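Local coordinates for putative PII-like nitrogen regulatory protein (Shewanella baltica, PDB 3CE8) that is of unknown function but, as a trimeric PII-like protein, probably acts as a nitrogen-regulatory or related signalling protein, at residues Phe47-Arg61 / Glu73-Pro86. Sequence-based numbering, arbitrary orientation. Where two conformers were deposited one is given.
With EDO (1,2-ethanediol), chain E.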
loop_
_atom_site.group_PDB
_atom_site.type_symbol
_atom_site.label_atom_id
_atom_site.label_comp_id
_atom_site.label_asym_id
_atom_site.label_seq_id
_atom_site.Cartn_x
_atom_site.Cartn_y
_atom_site.Cartn_z
ATOM N N PHE A 47 -13.538 -9.828 14.608
ATOM C CA PHE A 47 -12.507 -10.628 13.964
ATOM C C PHE A 47 -11.397 -9.733 13.472
ATOM O O PHE A 47 -10.421 -10.215 12.941
ATOM C CB PHE A 47 -13.086 -11.512 12.841
ATOM C CG PHE A 47 -13.886 -10.755 11.798
ATOM C CD1 PHE A 47 -13.248 -10.049 10.789
ATOM C CD2 PHE A 47 -15.279 -10.768 11.833
ATOM C CE1 PHE A 47 -13.983 -9.360 9.849
ATOM C CE2 PHE A 47 -16.023 -10.084 10.889
ATOM C CZ PHE A 47 -15.380 -9.373 9.900
ATOM N N LEU A 48 -11.574 -8.429 13.670
ATOM C CA LEU A 48 -10.567 -7.404 13.282
ATOM C C LEU A 48 -9.766 -6.973 14.533
ATOM O O LEU A 48 -10.339 -6.679 15.585
ATOM C CB LEU A 48 -11.207 -6.169 12.641
ATOM C CG LEU A 48 -12.002 -6.296 11.342
ATOM C CD1 LEU A 48 -12.540 -4.919 10.944
ATOM C CD2 LEU A 48 -11.163 -6.902 10.265
ATOM N N SER A 49 -8.445 -6.925 14.401
ATOM C CA SER A 49 -7.548 -6.617 15.547
ATOM C C SER A 49 -7.123 -5.156 15.526
ATOM O O SER A 49 -6.579 -4.629 16.501
ATOM C CB SER A 49 -6.304 -7.525 15.530
ATOM O OG SER A 49 -5.632 -7.428 14.260
ATOM N N GLY A 50 -7.435 -4.524 14.410
ATOM C CA GLY A 50 -7.095 -3.128 14.153
ATOM C C GLY A 50 -7.110 -2.868 12.658
ATOM O O GLY A 50 -7.228 -3.790 11.861
ATOM N N PHE A 51 -7.053 -1.589 12.296
ATOM C CA PHE A 51 -6.991 -1.125 10.872
ATOM C C PHE A 51 -6.304 0.206 10.755
ATOM O O PHE A 51 -6.066 0.880 11.746
ATOM C CB PHE A 51 -8.366 -1.023 10.208
ATOM C CG PHE A 51 -9.326 -0.105 10.921
ATOM C CD1 PHE A 51 -10.068 -0.560 11.999
ATOM C CD2 PHE A 51 -9.482 1.213 10.513
ATOM C CE1 PHE A 51 -10.923 0.290 12.664
ATOM C CE2 PHE A 51 -10.346 2.065 11.177
ATOM C CZ PHE A 51 -11.069 1.604 12.246
ATOM N N SER A 52 -6.005 0.574 9.521
ATOM C CA SER A 52 -5.349 1.854 9.273
ATOM C C SER A 52 -6.072 2.646 8.230
ATOM O O SER A 52 -6.814 2.122 7.416
ATOM C CB SER A 52 -3.904 1.683 8.815
ATOM O OG SER A 52 -3.813 1.541 7.405
ATOM N N LEU A 53 -5.848 3.939 8.270
ATOM C CA LEU A 53 -6.453 4.826 7.276
ATOM C C LEU A 53 -5.616 6.045 6.976
ATOM O O LEU A 53 -5.004 6.635 7.836
ATOM C CB LEU A 53 -7.852 5.246 7.700
ATOM C CG LEU A 53 -8.045 6.242 8.805
ATOM C CD1 LEU A 53 -7.910 7.603 8.184
ATOM C CD2 LEU A 53 -9.429 6.074 9.381
ATOM N N GLY A 54 -5.563 6.363 5.704
ATOM C CA GLY A 54 -4.826 7.519 5.254
ATOM C C GLY A 54 -5.502 8.253 4.123
ATOM O O GLY A 54 -6.348 7.718 3.426
ATOM N N ASN A 55 -5.112 9.495 3.956
ATOM C CA ASN A 55 -5.610 10.331 2.865
ATOM C C ASN A 55 -4.873 10.059 1.563
ATOM O O ASN A 55 -3.656 9.974 1.533
ATOM C CB ASN A 55 -5.487 11.821 3.220
ATOM C CG ASN A 55 -6.573 12.283 4.193
ATOM O OD1 ASN A 55 -7.682 11.700 4.273
ATOM N ND2 ASN A 55 -6.273 13.355 4.919
ATOM N N ILE A 56 -5.635 9.873 0.496
ATOM C CA ILE A 56 -5.066 9.751 -0.862
ATOM C C ILE A 56 -5.889 10.562 -1.874
ATOM O O ILE A 56 -7.047 10.901 -1.661
ATOM C CB ILE A 56 -4.840 8.265 -1.379
ATOM C CG1 ILE A 56 -6.144 7.463 -1.384
ATOM C CG2 ILE A 56 -3.678 7.538 -0.618
ATOM C CD1 ILE A 56 -7.074 7.887 -2.473
ATOM N N CYS A 57 -5.226 10.904 -2.962
ATOM C CA CYS A 57 -5.852 11.577 -4.079
ATOM C C CYS A 57 -6.245 10.538 -5.151
ATOM O O CYS A 57 -5.436 9.699 -5.555
ATOM C CB CYS A 57 -4.877 12.579 -4.628
ATOM S SG CYS A 57 -5.671 13.666 -5.651
ATOM N N GLY A 58 -7.500 10.561 -5.579
ATOM C CA GLY A 58 -8.007 9.547 -6.512
ATOM C C GLY A 58 -8.627 10.046 -7.788
ATOM O O GLY A 58 -9.442 10.964 -7.805
ATOM N N PHE A 59 -8.204 9.426 -8.878
ATOM C CA PHE A 59 -8.754 9.717 -10.197
ATOM C C PHE A 59 -9.687 8.606 -10.639
ATOM O O PHE A 59 -9.713 7.484 -10.082
ATOM C CB PHE A 59 -7.666 9.912 -11.237
ATOM C CG PHE A 59 -6.784 11.099 -10.977
ATOM C CD1 PHE A 59 -5.914 11.121 -9.903
ATOM C CD2 PHE A 59 -6.804 12.178 -11.818
ATOM C CE1 PHE A 59 -5.111 12.209 -9.677
ATOM C CE2 PHE A 59 -5.998 13.269 -11.589
ATOM C CZ PHE A 59 -5.151 13.277 -10.519
ATOM N N SER A 60 -10.458 8.961 -11.655
ATOM C CA SER A 60 -11.471 8.054 -12.238
ATOM C C SER A 60 -12.289 8.659 -13.376
ATOM O O SER A 60 -12.185 9.848 -13.651
ATOM C CB SER A 60 -12.422 7.583 -11.147
ATOM O OG SER A 60 -12.982 8.705 -10.486
ATOM N N ARG A 61 -13.099 7.829 -14.038
ATOM C CA ARG A 61 -13.942 8.293 -15.167
ATOM C C ARG A 61 -15.458 8.177 -14.950
ATOM O O ARG A 61 -16.216 9.016 -15.459
ATOM C CB ARG A 61 -13.514 7.597 -16.472
ATOM C CG ARG A 61 -12.712 6.320 -16.224
ATOM C CD ARG A 61 -12.005 5.798 -17.495
ATOM N NE ARG A 61 -11.301 6.839 -18.255
ATOM C CZ ARG A 61 -10.454 6.588 -19.254
ATOM N NH1 ARG A 61 -10.162 5.340 -19.567
ATOM N NH2 ARG A 61 -9.873 7.579 -19.925
ATOM N N GLU A 73 -12.125 11.990 -17.566
ATOM C CA GLU A 73 -11.751 11.787 -16.164
ATOM C C GLU A 73 -11.911 13.012 -15.274
ATOM O O GLU A 73 -11.767 14.169 -15.688
ATOM C CB GLU A 73 -10.312 11.236 -16.000
ATOM C CG GLU A 73 -10.190 9.726 -16.160
ATOM C CD GLU A 73 -9.153 9.159 -15.217
ATOM O OE1 GLU A 73 -8.557 9.991 -14.510
ATOM O OE2 GLU A 73 -8.954 7.916 -15.146
ATOM N N GLY A 74 -12.222 12.679 -14.029
ATOM C CA GLY A 74 -12.373 13.626 -12.924
ATOM C C GLY A 74 -11.677 13.091 -11.685
ATOM O O GLY A 74 -11.579 11.874 -11.484
ATOM N N TYR A 75 -11.208 13.997 -10.839
ATOM C CA TYR A 75 -10.445 13.593 -9.650
ATOM C C TYR A 75 -10.838 14.283 -8.345
ATOM O O TYR A 75 -11.559 15.286 -8.316
ATOM C CB TYR A 75 -8.969 13.872 -9.888
ATOM C CG TYR A 75 -8.616 15.296 -9.568
ATOM C CD1 TYR A 75 -8.556 15.712 -8.248
ATOM C CD2 TYR A 75 -8.367 16.225 -10.584
ATOM C CE1 TYR A 75 -8.236 17.017 -7.945
ATOM C CE2 TYR A 75 -8.052 17.524 -10.302
ATOM C CZ TYR A 75 -7.986 17.926 -8.987
ATOM O OH TYR A 75 -7.669 19.248 -8.737
ATOM N N ARG A 76 -10.267 13.763 -7.274
ATOM C CA ARG A 76 -10.604 14.199 -5.918
ATOM C C ARG A 76 -9.868 13.473 -4.788
ATOM O O ARG A 76 -9.039 12.603 -5.009
ATOM C CB ARG A 76 -12.125 14.071 -5.716
ATOM C CG ARG A 76 -12.614 13.636 -4.305
ATOM C CD ARG A 76 -14.129 13.960 -3.991
ATOM N NE ARG A 76 -15.123 13.192 -4.760
ATOM C CZ ARG A 76 -14.912 12.612 -5.946
ATOM N NH1 ARG A 76 -13.749 12.733 -6.581
ATOM N NH2 ARG A 76 -15.893 11.932 -6.530
ATOM N N GLU A 77 -10.238 13.828 -3.568
ATOM C CA GLU A 77 -9.603 13.320 -2.341
ATOM C C GLU A 77 -10.455 12.323 -1.566
ATOM O O GLU A 77 -11.628 12.546 -1.271
ATOM C CB GLU A 77 -9.235 14.490 -1.412
ATOM C CG GLU A 77 -8.390 14.109 -0.190
ATOM C CD GLU A 77 -6.883 14.052 -0.504
ATOM O OE1 GLU A 77 -6.453 14.714 -1.479
ATOM O OE2 GLU A 77 -6.123 13.374 0.231
ATOM N N PHE A 78 -9.816 11.215 -1.229
ATOM C CA PHE A 78 -10.462 10.121 -0.498
ATOM C C PHE A 78 -9.694 9.659 0.708
ATOM O O PHE A 78 -8.552 10.000 0.979
ATOM C CB PHE A 78 -10.649 8.864 -1.374
ATOM C CG PHE A 78 -11.334 9.114 -2.684
ATOM C CD1 PHE A 78 -10.616 9.560 -3.780
ATOM C CD2 PHE A 78 -12.676 8.865 -2.834
ATOM C CE1 PHE A 78 -11.224 9.782 -4.991
ATOM C CE2 PHE A 78 -13.299 9.089 -4.050
ATOM C CZ PHE A 78 -12.568 9.545 -5.123
ATOM N N CYS A 79 -10.368 8.767 1.372
ATOM C CA CYS A 79 -9.850 8.147 2.547
ATOM C C CYS A 79 -9.553 6.702 2.195
ATOM O O CYS A 79 -10.401 5.983 1.703
ATOM C CB CYS A 79 -10.877 8.268 3.674
ATOM S SG CYS A 79 -10.326 7.576 5.255
ATOM N N LYS A 80 -8.317 6.302 2.429
ATOM C CA LYS A 80 -7.872 4.956 2.138
ATOM C C LYS A 80 -7.647 4.176 3.417
ATOM O O LYS A 80 -6.755 4.460 4.249
ATOM C CB LYS A 80 -6.602 4.979 1.283
ATOM C CG LYS A 80 -5.994 3.623 0.894
ATOM C CD LYS A 80 -4.570 3.855 0.350
ATOM C CE LYS A 80 -3.790 2.625 -0.034
ATOM N NZ LYS A 80 -2.362 2.963 -0.374
ATOM N N PHE A 81 -8.500 3.169 3.509
ATOM C CA PHE A 81 -8.528 2.219 4.603
ATOM C C PHE A 81 -7.809 0.962 4.195
ATOM O O PHE A 81 -7.925 0.497 3.066
ATOM C CB PHE A 81 -9.970 1.797 4.943
ATOM C CG PHE A 81 -10.798 2.860 5.670
ATOM C CD1 PHE A 81 -11.531 3.799 4.965
ATOM C CD2 PHE A 81 -10.875 2.874 7.058
ATOM C CE1 PHE A 81 -12.287 4.735 5.633
ATOM C CE2 PHE A 81 -11.619 3.822 7.722
ATOM C CZ PHE A 81 -12.328 4.744 7.019
ATOM N N GLU A 82 -7.061 0.425 5.139
ATOM C CA GLU A 82 -6.414 -0.873 4.979
ATOM C C GLU A 82 -6.768 -1.713 6.188
ATOM O O GLU A 82 -6.524 -1.321 7.340
ATOM C CB GLU A 82 -4.905 -0.740 4.797
ATOM C CG GLU A 82 -4.551 -0.072 3.487
ATOM C CD GLU A 82 -3.084 -0.152 3.118
ATOM O OE1 GLU A 82 -2.239 -0.654 3.889
ATOM O OE2 GLU A 82 -2.778 0.274 2.005
ATOM N N ILE A 83 -7.381 -2.852 5.879
ATOM C CA ILE A 83 -7.944 -3.766 6.863
ATOM C C ILE A 83 -7.533 -5.226 6.698
ATOM O O ILE A 83 -7.996 -5.968 5.838
ATOM C CB ILE A 83 -9.487 -3.687 6.812
ATOM C CG1 ILE A 83 -9.921 -2.218 6.858
ATOM C CG2 ILE A 83 -10.158 -4.520 7.934
ATOM C CD1 ILE A 83 -11.147 -1.994 6.076
HETATM N N MSE A 84 -6.619 -5.597 7.563
HETATM C CA MSE A 84 -6.125 -6.958 7.649
HETATM C C MSE A 84 -7.236 -7.755 8.312
HETATM O O MSE A 84 -7.823 -7.330 9.318
HETATM C CB MSE A 84 -4.837 -7.058 8.479
HETATM C CG MSE A 84 -4.231 -8.445 8.465
HETATM SE SE MSE A 84 -3.386 -8.778 6.770
HETATM C CE MSE A 84 -2.179 -7.262 6.759
ATOM N N HIS A 85 -7.526 -8.902 7.720
ATOM C CA HIS A 85 -8.573 -9.771 8.194
ATOM C C HIS A 85 -8.382 -11.195 7.701
ATOM O O HIS A 85 -7.741 -11.416 6.678
ATOM C CB HIS A 85 -9.918 -9.258 7.664
ATOM C CG HIS A 85 -10.040 -9.326 6.167
ATOM N ND1 HIS A 85 -9.457 -8.392 5.325
ATOM C CD2 HIS A 85 -10.662 -10.223 5.363
ATOM C CE1 HIS A 85 -9.705 -8.724 4.066
ATOM N NE2 HIS A 85 -10.426 -9.833 4.059
ATOM N N PRO A 86 -8.939 -12.164 8.432
ATOM C CA PRO A 86 -8.901 -13.529 7.959
ATOM C C PRO A 86 -9.770 -13.737 6.712
ATOM O O PRO A 86 -10.904 -13.258 6.618
ATOM C CB PRO A 86 -9.466 -14.342 9.136
ATOM C CG PRO A 86 -9.760 -13.371 10.262
ATOM C CD PRO A 86 -9.729 -11.997 9.671
HETATM C C1 EDO E . -3.828 -3.087 8.832
HETATM O O1 EDO E . -3.824 -1.656 8.878
HETATM C C2 EDO E . -3.893 -3.686 10.226
HETATM O O2 EDO E . -5.236 -4.130 10.227
HETATM O O HOH W 1 -6.952 -6.863 11.986
#
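S52 and E82 begin a run of paired backbone amides that joins strands 50-60 and 74-86 as an antiparallel hairpin, a clear case of main-chain bonds setting the register while side chains sort onto two faces. Nine of the ten bonds, from S52–E82 to S60–G74, are sound; S52 N to E82 O measures 2.9 Å and is nearly straight at 174°, whereas S60 N to G74 O is weak. Where the hairpin pulls apart, a water joins S49 N, G50 O and M84 O, and an ethanediol spans G50 O and E82 O.

L53 lays CB over one face of the F81 ring, 4.2 Å from its centroid, and brings CD2 to 3.6 Å from F81 CE2. On the other face of the sheet, F78, its CG anti to the carbonyl carbon (chi1 -52°), swings its ring edge to G58, with CE1 3.5 Å from G58 O. Back on the face of L53 and F81, Y75 CB sits over the F59 ring, 3.5 Å from the centroid, and this ring stacks with F51 of a neighbouring subunit. An alanine replacing F59 would probably leave Y75 CB without the ring face it packs on and that F51 without its stacking partner.

Among polar approaches, E73 OE1 lies at the F59 ring edge, 3.4 Å from F59 CB. R61 NE and E73 OE2 stand 4.0 Å apart, unbonded; within strand 74-86, K80 NZ and E82 OE2 form a long salt bridge. The chemistry implies a hairpin fastened by its backbone, whose F51 and F59 rings and strand 50-60 continue the sheet's contacts into neighbouring subunits.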